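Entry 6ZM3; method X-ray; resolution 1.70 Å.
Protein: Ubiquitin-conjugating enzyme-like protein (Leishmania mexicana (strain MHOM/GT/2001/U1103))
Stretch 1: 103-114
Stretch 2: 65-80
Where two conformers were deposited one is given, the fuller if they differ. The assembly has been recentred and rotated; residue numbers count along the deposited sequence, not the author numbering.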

ATOM      1  N   VAL B 103     -21.215   5.282 -15.959  1.00 27.69           N
ATOM      2  CA  VAL B 103     -21.500   3.859 -15.920  1.00 26.06           C
ATOM      3  C   VAL B 103     -22.619   3.539 -14.944  1.00 23.78           C
ATOM      4  O   VAL B 103     -23.335   2.556 -15.087  1.00 27.49           O
ATOM      5  CB  VAL B 103     -20.229   3.108 -15.505  1.00 26.56           C
ATOM      6  CG1 VAL B 103     -20.522   1.629 -15.271  1.00 27.28           C
ATOM      7  CG2 VAL B 103     -19.140   3.348 -16.531  1.00 24.52           C
ATOM      8  N   PHE B 104     -22.730   4.326 -13.883  1.00 26.31           N
ATOM      9  CA  PHE B 104     -23.694   4.021 -12.843  1.00 26.61           C
ATOM     10  C   PHE B 104     -25.027   4.712 -13.122  1.00 26.90           C
ATOM     11  O   PHE B 104     -26.075   4.177 -12.765  1.00 28.78           O
ATOM     12  CB  PHE B 104     -23.184   4.516 -11.490  1.00 30.26           C
ATOM     13  CG  PHE B 104     -22.116   3.649 -10.868  1.00 33.03           C
ATOM     14  CD1 PHE B 104     -21.864   2.371 -11.341  1.00 30.99           C
ATOM     15  CD2 PHE B 104     -21.393   4.103  -9.770  1.00 38.14           C
ATOM     16  CE1 PHE B 104     -20.875   1.582 -10.767  1.00 33.97           C
ATOM     17  CE2 PHE B 104     -20.411   3.307  -9.187  1.00 35.55           C
ATOM     18  CZ  PHE B 104     -20.144   2.055  -9.698  1.00 34.08           C
ATOM     19  N   LYS B 105     -24.955   5.929 -13.671  1.00 31.76           N
ATOM     20  CA  LYS B 105     -26.137   6.723 -13.988  1.00 32.72           C
ATOM     21  C   LYS B 105     -27.028   5.938 -14.945  1.00 31.68           C
ATOM     22  O   LYS B 105     -28.235   5.846 -14.729  1.00 29.81           O
ATOM     23  CB  LYS B 105     -25.712   8.029 -14.668  1.00 33.49           C
ATOM     24  CG  LYS B 105     -26.813   9.072 -14.858  1.00 37.76           C
ATOM     25  CD  LYS B 105     -26.391  10.183 -15.811  1.00 38.03           C
ATOM     26  CE  LYS B 105     -26.983  11.547 -15.530  1.00 45.51           C
ATOM     27  NZ  LYS B 105     -28.461  11.554 -15.612  1.00 42.64           N
ATOM     28  N   HIS B 106     -26.406   5.386 -15.992  1.00 30.81           N
ATOM     29  CA  HIS B 106     -27.091   4.535 -16.958  1.00 31.84           C
ATOM     30  C   HIS B 106     -26.602   3.090 -16.811  1.00 33.19           C
ATOM     31  O   HIS B 106     -25.869   2.598 -17.673  1.00 39.93           O
ATOM     32  CB  HIS B 106     -26.873   5.099 -18.368  1.00 31.91           C
ATOM     33  CG  HIS B 106     -27.406   6.489 -18.543  1.00 34.72           C
ATOM     34  ND1 HIS B 106     -28.750   6.804 -18.338  1.00 40.94           N
ATOM     35  CD2 HIS B 106     -26.807   7.628 -18.951  1.00 36.17           C
ATOM     36  CE1 HIS B 106     -28.945   8.083 -18.595  1.00 39.47           C
ATOM     37  NE2 HIS B 106     -27.759   8.608 -18.978  1.00 41.60           N
ATOM     38  N   TRP B 107     -27.022   2.434 -15.718  1.00 31.55           N
ATOM     39  CA  TRP B 107     -26.446   1.155 -15.290  1.00 30.97           C
ATOM     40  C   TRP B 107     -26.941   0.047 -16.221  1.00 33.51           C
ATOM     41  O   TRP B 107     -28.147  -0.137 -16.360  1.00 33.73           O
ATOM     42  CB  TRP B 107     -26.805   0.852 -13.823  1.00 32.21           C
ATOM     43  CG  TRP B 107     -26.392  -0.514 -13.349  1.00 32.21           C
ATOM     44  CD1 TRP B 107     -27.198  -1.535 -12.929  1.00 32.90           C
ATOM     45  CD2 TRP B 107     -25.044  -1.007 -13.245  1.00 31.52           C
ATOM     46  NE1 TRP B 107     -26.441  -2.629 -12.579  1.00 34.69           N
ATOM     47  CE2 TRP B 107     -25.121  -2.341 -12.786  1.00 31.90           C
ATOM     48  CE3 TRP B 107     -23.786  -0.459 -13.534  1.00 29.45           C
ATOM     49  CZ2 TRP B 107     -23.981  -3.112 -12.554  1.00 32.23           C
ATOM     50  CZ3 TRP B 107     -22.658  -1.231 -13.327  1.00 32.85           C
ATOM     51  CH2 TRP B 107     -22.764  -2.547 -12.869  1.00 31.58           C
ATOM     52  N   ASP B 108     -25.993  -0.664 -16.841  1.00 30.62           N
ATOM     53  CA  ASP B 108     -26.211  -1.894 -17.585  1.00 30.68           C
ATOM     54  C   ASP B 108     -25.653  -3.071 -16.768  1.00 35.33           C
ATOM     55  O   ASP B 108     -24.445  -3.138 -16.578  1.00 32.81           O
ATOM     56  CB  ASP B 108     -25.478  -1.760 -18.918  1.00 29.86           C
ATOM     57  CG  ASP B 108     -25.603  -2.958 -19.849  1.00 35.72           C
ATOM     58  OD1 ASP B 108     -26.091  -4.015 -19.395  1.00 36.53           O
ATOM     59  OD2 ASP B 108     -25.194  -2.819 -21.023  1.00 42.24           O
ATOM     60  N   ARG B 109     -26.534  -3.964 -16.273  1.00 35.31           N
ATOM     61  CA  ARG B 109     -26.241  -5.286 -15.727  1.00 38.66           C
ATOM     62  C   ARG B 109     -24.898  -5.852 -16.188  1.00 37.63           C
ATOM     63  O   ARG B 109     -24.160  -6.424 -15.386  1.00 40.59           O
ATOM     64  CB  ARG B 109     -27.273  -6.295 -16.252  1.00 47.59           C
ATOM     65  CG  ARG B 109     -28.357  -6.685 -15.261  1.00 47.54           C
ATOM     66  CD  ARG B 109     -28.885  -8.060 -15.630  1.00 47.77           C
ATOM     67  NE  ARG B 109     -27.992  -9.162 -15.248  1.00 43.26           N
ATOM     68  CZ  ARG B 109     -28.161  -9.943 -14.181  1.00 38.72           C
ATOM     69  NH1 ARG B 109     -29.194  -9.767 -13.377  1.00 37.55           N
ATOM     70  NH2 ARG B 109     -27.288 -10.909 -13.923  1.00 40.56           N
ATOM     71  N   ARG B 110     -24.604  -5.732 -17.486  1.00 36.56           N
ATOM     72  CA  ARG B 110     -23.512  -6.454 -18.126  1.00 33.59           C
ATOM     73  C   ARG B 110     -22.140  -5.931 -17.685  1.00 36.12           C
ATOM     74  O   ARG B 110     -21.105  -6.549 -17.962  1.00 28.07           O
ATOM     75  CB  ARG B 110     -23.701  -6.461 -19.648  1.00 39.19           C
ATOM     76  CG  ARG B 110     -24.755  -7.451 -20.130  1.00 40.21           C
ATOM     77  CD  ARG B 110     -25.030  -7.240 -21.614  1.00 42.87           C
ATOM     78  NE  ARG B 110     -25.687  -5.960 -21.898  1.00 38.65           N
ATOM     79  CZ  ARG B 110     -25.895  -5.438 -23.108  1.00 42.64           C
ATOM     80  NH1 ARG B 110     -25.510  -6.070 -24.205  1.00 44.22           N
ATOM     81  NH2 ARG B 110     -26.491  -4.267 -23.221  1.00 42.65           N
ATOM     82  N   THR B 111     -22.143  -4.751 -17.047  1.00 27.71           N
ATOM     83  CA  THR B 111     -20.915  -4.046 -16.740  1.00 29.76           C
ATOM     84  C   THR B 111     -20.265  -4.773 -15.551  1.00 25.43           C
ATOM     85  O   THR B 111     -20.910  -5.013 -14.530  1.00 25.81           O
ATOM     86  CB  THR B 111     -21.188  -2.523 -16.678  1.00 32.17           C
ATOM     87  OG1 THR B 111     -22.594  -2.274 -16.653  1.00 33.33           O
ATOM     88  CG2 THR B 111     -20.807  -1.791 -17.941  1.00 31.76           C
ATOM     89  N   THR B 112     -18.999  -5.158 -15.722  1.00 25.34           N
ATOM     90  CA  THR B 112     -18.288  -5.909 -14.685  1.00 26.84           C
ATOM     91  C   THR B 112     -17.482  -4.963 -13.800  1.00 27.44           C
ATOM     92  O   THR B 112     -17.215  -3.824 -14.202  1.00 27.79           O
ATOM     93  CB  THR B 112     -17.339  -6.922 -15.320  1.00 25.55           C
ATOM     94  OG1 THR B 112     -16.381  -6.175 -16.055  1.00 24.18           O
ATOM     95  CG2 THR B 112     -18.056  -7.850 -16.281  1.00 28.99           C
ATOM     96  N   MET B 113     -17.049  -5.453 -12.625  1.00 25.44           N
ATOM     97  CA  MET B 113     -16.199  -4.638 -11.758  1.00 24.37           C
ATOM     98  C   MET B 113     -14.933  -4.189 -12.481  1.00 26.49           C
ATOM     99  O   MET B 113     -14.508  -3.045 -12.322  1.00 23.17           O
ATOM    100  CB  MET B 113     -15.837  -5.361 -10.460  1.00 25.25           C
ATOM    101  CG  MET B 113     -17.012  -5.554  -9.554  1.00 28.16           C
ATOM    102  SD  MET B 113     -16.536  -6.463  -8.080  1.00 27.65           S
ATOM    103  CE  MET B 113     -16.886  -8.141  -8.599  1.00 27.87           C
ATOM    104  N   GLU B 114     -14.331  -5.064 -13.303  1.00 23.22           N
ATOM    105  CA  GLU B 114     -13.162  -4.660 -14.055  1.00 23.19           C
ATOM    106  C   GLU B 114     -13.453  -3.503 -15.030  1.00 27.06           C
ATOM    107  O   GLU B 114     -12.635  -2.580 -15.190  1.00 22.96           O
ATOM    108  CB  GLU B 114     -12.534  -5.881 -14.736  1.00 29.39           C
ATOM    109  CG  GLU B 114     -11.303  -5.510 -15.525  1.00 30.12           C
ATOM    110  CD  GLU B 114     -10.604  -6.606 -16.310  1.00 35.25           C
ATOM    111  OE1 GLU B 114     -11.036  -7.779 -16.226  1.00 31.19           O
ATOM    112  OE2 GLU B 114      -9.612  -6.272 -16.999  1.00 38.49           O
TER
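Stretch 2 65-80: EIYCDENYPKVPPHIR

Stretch 1 leaves a helix after Lys105, runs as loop through a type I turn from Asp108 to Thr111, and enters a second helix at Met113, with Thr112 at the N-cap. Stretch 2 is a hairpin-like excursion: strand 65-67 pairs antiparallel with strand 78-80 (Tyr67 N to His78 O 2.8 Å, His78 N to Tyr67 O 2.9 Å), and the loop between them contains a type I turn from Asp69 to Tyr72, a cis peptide before Pro73, and the extended Pro76-Pro77 pair. The loop of stretch 2 packs on the loop of stretch 1 and its flanking helix ends, the CA atoms coming to 5.4 Å at Arg109 and Pro73, 6.3 Å at Phe104 and Pro76, and 7.4 Å at Met113 and Pro77. Together the two bury 720 Å².

Trp107 points toward the proline-rich segment. Its NE1 donates a hydrogen bond to Pro73 O (2.9 Å, 149°), an acceptor at the ring edge, while Pro76 covers one face: Pro76 CG lies 3.5 Å from Trp107 CG, and Pro76 CA makes a CH-pi contact 3.6 Å from the centroid of the six-membered ring. The indole thus meets backbone polarity at its edge and proline carbon over its face. Pro77 CD adds a contact at 3.6 Å from Trp107 CH2.

Phe104 CD1 touches Pro76 CB at 3.4 Å, so Pro76 is shared by both aromatic residues; farther along the ring, Phe104 CZ reaches Ile79 CG1 at 3.9 Å. Arg109 lays a guanidinium face on Pro73, its NH2 being 3.5 Å from Pro73 CG. At the second helix, Met113 SD contacts Cys68 SG at 3.5 Å and Ile66 CG2 at 3.6 Å, and Met113 CG lies 3.6 Å from Tyr72 OH, a hydroxyl hydrogen-bonded elsewhere in the structure.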

ATOM      1  N   GLU B  65     -12.131  -0.083  -2.707  1.00 20.96           N
ATOM      2  CA  GLU B  65     -12.871  -1.200  -2.173  1.00 22.65           C
ATOM      3  C   GLU B  65     -14.177  -1.286  -2.955  1.00 28.47           C
ATOM      4  O   GLU B  65     -14.746  -0.229  -3.289  1.00 26.48           O
ATOM      5  CB  GLU B  65     -13.221  -0.934  -0.716  1.00 25.65           C
ATOM      6  CG  GLU B  65     -13.943  -2.092  -0.057  1.00 32.10           C
ATOM      7  CD  GLU B  65     -13.813  -2.035   1.457  1.00 39.89           C
ATOM      8  OE1 GLU B  65     -12.876  -2.697   2.019  1.00 41.12           O
ATOM      9  OE2 GLU B  65     -14.626  -1.315   2.063  1.00 37.57           O
ATOM     10  N   ILE B  66     -14.586  -2.531  -3.254  1.00 24.53           N
ATOM     11  CA  ILE B  66     -15.819  -2.823  -3.970  1.00 27.80           C
ATOM     12  C   ILE B  66     -16.703  -3.720  -3.115  1.00 26.29           C
ATOM     13  O   ILE B  66     -16.287  -4.780  -2.632  1.00 24.91           O
ATOM     14  CB  ILE B  66     -15.568  -3.384  -5.385  1.00 27.69           C
ATOM     15  CG1 ILE B  66     -14.558  -2.492  -6.114  1.00 24.15           C
ATOM     16  CG2 ILE B  66     -16.911  -3.470  -6.135  1.00 26.64           C
ATOM     17  CD1 ILE B  66     -13.936  -3.043  -7.397  1.00 32.37           C
ATOM     18  N   TYR B  67     -17.953  -3.283  -2.953  1.00 26.48           N
ATOM     19  CA  TYR B  67     -18.963  -4.056  -2.266  1.00 27.14           C
ATOM     20  C   TYR B  67     -20.042  -4.454  -3.269  1.00 29.76           C
ATOM     21  O   TYR B  67     -20.636  -3.576  -3.874  1.00 27.44           O
ATOM     22  CB  TYR B  67     -19.605  -3.189  -1.188  1.00 30.64           C
ATOM     23  CG  TYR B  67     -20.690  -3.837  -0.370  1.00 30.58           C
ATOM     24  CD1 TYR B  67     -20.576  -5.142   0.078  1.00 28.63           C
ATOM     25  CD2 TYR B  67     -21.827  -3.126  -0.009  1.00 31.50           C
ATOM     26  CE1 TYR B  67     -21.549  -5.739   0.851  1.00 30.52           C
ATOM     27  CE2 TYR B  67     -22.817  -3.712   0.767  1.00 35.17           C
ATOM     28  CZ  TYR B  67     -22.683  -5.021   1.193  1.00 34.43           C
ATOM     29  OH  TYR B  67     -23.637  -5.623   1.953  1.00 33.75           O
ATOM     30  N   CYS B  68     -20.243  -5.764  -3.460  1.00 26.27           N
ATOM     31  CA  CYS B  68     -21.374  -6.279  -4.230  1.00 28.37           C
ATOM     32  C   CYS B  68     -22.448  -6.802  -3.273  1.00 28.78           C
ATOM     33  O   CYS B  68     -22.309  -7.864  -2.668  1.00 28.26           O
ATOM     34  CB  CYS B  68     -20.927  -7.345  -5.237  1.00 25.57           C
ATOM     35  SG  CYS B  68     -19.585  -6.849  -6.339  1.00 27.23           S
ATOM     36  N   ASP B  69     -23.531  -6.028  -3.099  0.50 31.58           N
ATOM     37  CA  ASP B  69     -24.550  -6.376  -2.119  0.50 31.65           C
ATOM     38  C   ASP B  69     -25.521  -7.413  -2.691  0.50 31.38           C
ATOM     39  O   ASP B  69     -25.297  -7.948  -3.774  0.50 31.24           O
ATOM     40  CB  ASP B  69     -25.238  -5.124  -1.563  0.50 35.16           C
ATOM     41  CG  ASP B  69     -26.148  -4.408  -2.548  0.50 37.62           C
ATOM     42  OD1 ASP B  69     -25.912  -4.512  -3.806  0.50 35.71           O
ATOM     43  OD2 ASP B  69     -27.077  -3.721  -2.050  0.50 32.53           O
ATOM     44  N   GLU B  70     -26.589  -7.694  -1.936  1.00 28.56           N
ATOM     45  CA  GLU B  70     -27.642  -8.639  -2.305  1.00 34.67           C
ATOM     46  C   GLU B  70     -28.079  -8.500  -3.762  1.00 32.35           C
ATOM     47  O   GLU B  70     -28.448  -9.502  -4.377  1.00 32.61           O
ATOM     48  CB  GLU B  70     -28.977  -8.353  -1.616  1.00 40.48           C
ATOM     49  CG  GLU B  70     -29.033  -8.668  -0.144  1.00 48.77           C
ATOM     50  CD  GLU B  70     -29.114  -7.393   0.680  1.00 47.11           C
ATOM     51  OE1 GLU B  70     -30.002  -6.556   0.406  1.00 48.58           O
ATOM     52  OE2 GLU B  70     -28.302  -7.242   1.591  1.00 55.46           O
ATOM     53  N   ASN B  71     -28.112  -7.265  -4.284  1.00 31.36           N
ATOM     54  CA  ASN B  71     -28.797  -7.020  -5.543  1.00 31.19           C
ATOM     55  C   ASN B  71     -27.821  -6.880  -6.709  1.00 29.10           C
ATOM     56  O   ASN B  71     -28.271  -6.691  -7.827  1.00 32.32           O
ATOM     57  CB  ASN B  71     -29.861  -5.914  -5.431  1.00 35.47           C
ATOM     58  CG  ASN B  71     -30.965  -6.225  -4.437  1.00 36.92           C
ATOM     59  OD1 ASN B  71     -31.436  -5.347  -3.728  1.00 39.85           O
ATOM     60  ND2 ASN B  71     -31.409  -7.466  -4.374  1.00 35.76           N
ATOM     61  N   TYR B  72     -26.490  -7.007  -6.495  1.00 27.81           N
ATOM     62  CA  TYR B  72     -25.541  -7.004  -7.596  1.00 26.92           C
ATOM     63  C   TYR B  72     -25.829  -8.184  -8.530  1.00 25.85           C
ATOM     64  O   TYR B  72     -26.186  -9.255  -8.017  1.00 25.65           O
ATOM     65  CB  TYR B  72     -24.101  -7.188  -7.109  1.00 26.00           C
ATOM     66  CG  TYR B  72     -23.035  -7.112  -8.184  1.00 27.45           C
ATOM     67  CD1 TYR B  72     -22.618  -5.889  -8.679  1.00 24.94           C
ATOM     68  CD2 TYR B  72     -22.414  -8.263  -8.688  1.00 25.67           C
ATOM     69  CE1 TYR B  72     -21.634  -5.789  -9.646  1.00 25.70           C
ATOM     70  CE2 TYR B  72     -21.427  -8.171  -9.666  1.00 25.96           C
ATOM     71  CZ  TYR B  72     -21.008  -6.931 -10.126  1.00 24.61           C
ATOM     72  OH  TYR B  72     -20.031  -6.756 -11.074  1.00 25.77           O
ATOM     73  N   PRO B  73     -25.711  -8.063  -9.881  1.00 27.73           N
ATOM     74  CA  PRO B  73     -25.471  -6.815 -10.601  1.00 27.49           C
ATOM     75  C   PRO B  73     -26.746  -6.126 -11.110  1.00 28.54           C
ATOM     76  O   PRO B  73     -26.686  -5.449 -12.130  1.00 30.07           O
ATOM     77  CB  PRO B  73     -24.671  -7.323 -11.802  1.00 28.66           C
ATOM     78  CG  PRO B  73     -25.295  -8.646 -12.138  1.00 28.03           C
ATOM     79  CD  PRO B  73     -25.845  -9.177 -10.837  1.00 27.54           C
ATOM     80  N   LYS B  74     -27.879  -6.348 -10.431  1.00 29.54           N
ATOM     81  CA  LYS B  74     -29.140  -5.716 -10.817  1.00 35.49           C
ATOM     82  C   LYS B  74     -29.028  -4.211 -10.580  1.00 34.31           C
ATOM     83  O   LYS B  74     -29.449  -3.412 -11.422  1.00 33.00           O
ATOM     84  CB  LYS B  74     -30.355  -6.340 -10.129  1.00 37.17           C
ATOM     85  CG  LYS B  74     -30.852  -7.625 -10.789  1.00 39.30           C
ATOM     86  CD  LYS B  74     -32.285  -7.997 -10.438  1.00 44.15           C
ATOM     87  CE  LYS B  74     -32.412  -8.989  -9.299  1.00 44.39           C
ATOM     88  NZ  LYS B  74     -32.051  -8.392  -7.990  1.00 47.17           N
ATOM     89  N   VAL B  75     -28.371  -3.867  -9.468  1.00 32.81           N
ATOM     90  CA  VAL B  75     -27.957  -2.498  -9.176  1.00 35.78           C
ATOM     91  C   VAL B  75     -26.427  -2.447  -9.169  1.00 36.47           C
ATOM     92  O   VAL B  75     -25.771  -3.481  -9.049  1.00 34.90           O
ATOM     93  CB  VAL B  75     -28.557  -2.014  -7.843  1.00 36.48           C
ATOM     94  CG1 VAL B  75     -30.074  -2.084  -7.845  1.00 38.76           C
ATOM     95  CG2 VAL B  75     -27.991  -2.776  -6.657  1.00 40.78           C
ATOM     96  N   PRO B  76     -25.777  -1.266  -9.320  1.00 35.49           N
ATOM     97  CA  PRO B  76     -24.323  -1.230  -9.482  1.00 30.78           C
ATOM     98  C   PRO B  76     -23.583  -1.668  -8.214  1.00 26.30           C
ATOM     99  O   PRO B  76     -24.159  -1.690  -7.126  1.00 29.27           O
ATOM    100  CB  PRO B  76     -24.039   0.250  -9.830  1.00 32.93           C
ATOM    101  CG  PRO B  76     -25.396   0.814 -10.238  1.00 30.98           C
ATOM    102  CD  PRO B  76     -26.379   0.078  -9.353  1.00 33.84           C
ATOM    103  N   PRO B  77     -22.278  -2.027  -8.309  1.00 25.69           N
ATOM    104  CA  PRO B  77     -21.474  -2.262  -7.118  1.00 26.82           C
ATOM    105  C   PRO B  77     -21.223  -0.918  -6.430  1.00 27.87           C
ATOM    106  O   PRO B  77     -21.235   0.135  -7.077  1.00 34.12           O
ATOM    107  CB  PRO B  77     -20.134  -2.760  -7.675  1.00 27.10           C
ATOM    108  CG  PRO B  77     -20.053  -2.262  -9.106  1.00 30.82           C
ATOM    109  CD  PRO B  77     -21.490  -2.104  -9.545  1.00 25.98           C
ATOM    110  N   HIS B  78     -20.964  -0.975  -5.127  1.00 31.24           N
ATOM    111  CA  HIS B  78     -20.554   0.199  -4.363  1.00 30.37           C
ATOM    112  C   HIS B  78     -19.039   0.272  -4.397  1.00 28.06           C
ATOM    113  O   HIS B  78     -18.399  -0.662  -3.921  1.00 27.21           O
ATOM    114  CB  HIS B  78     -21.089   0.087  -2.931  1.00 32.43           C
ATOM    115  CG  HIS B  78     -22.559  -0.168  -2.894  1.00 45.05           C
ATOM    116  ND1 HIS B  78     -23.482   0.760  -3.336  1.00 46.51           N
ATOM    117  CD2 HIS B  78     -23.276  -1.240  -2.487  1.00 51.46           C
ATOM    118  CE1 HIS B  78     -24.695   0.281  -3.185  1.00 48.18           C
ATOM    119  NE2 HIS B  78     -24.597  -0.946  -2.667  1.00 50.93           N
ATOM    120  N   ILE B  79     -18.504   1.334  -5.010  1.00 26.71           N
ATOM    121  CA  ILE B  79     -17.078   1.539  -5.193  1.00 25.46           C
ATOM    122  C   ILE B  79     -16.680   2.766  -4.367  1.00 29.11           C
ATOM    123  O   ILE B  79     -17.280   3.836  -4.502  1.00 25.48           O
ATOM    124  CB  ILE B  79     -16.720   1.679  -6.691  1.00 25.50           C
ATOM    125  CG1 ILE B  79     -17.296   0.530  -7.541  1.00 24.65           C
ATOM    126  CG2 ILE B  79     -15.219   1.859  -6.927  1.00 25.85           C
ATOM    127  CD1 ILE B  79     -16.656   0.421  -8.931  1.00 23.96           C
ATOM    128  N   ARG B  80     -15.657   2.598  -3.518  1.00 24.28           N
ATOM    129  CA  ARG B  80     -15.079   3.685  -2.736  1.00 26.02           C
ATOM    130  C   ARG B  80     -13.582   3.722  -3.039  1.00 24.72           C
ATOM    131  O   ARG B  80     -12.909   2.684  -2.966  1.00 21.83           O
ATOM    132  CB  ARG B  80     -15.195   3.331  -1.251  1.00 29.23           C
ATOM    133  CG  ARG B  80     -15.306   4.506  -0.290  1.00 38.28           C
ATOM    134  CD  ARG B  80     -15.707   4.082   1.117  1.00 41.74           C
ATOM    135  NE  ARG B  80     -15.141   2.789   1.520  1.00 48.48           N
ATOM    136  CZ  ARG B  80     -14.090   2.619   2.339  1.00 46.73           C
ATOM    137  NH1 ARG B  80     -13.476   3.664   2.872  1.00 48.80           N
ATOM    138  NH2 ARG B  80     -13.665   1.401   2.646  1.00 43.25           N
TER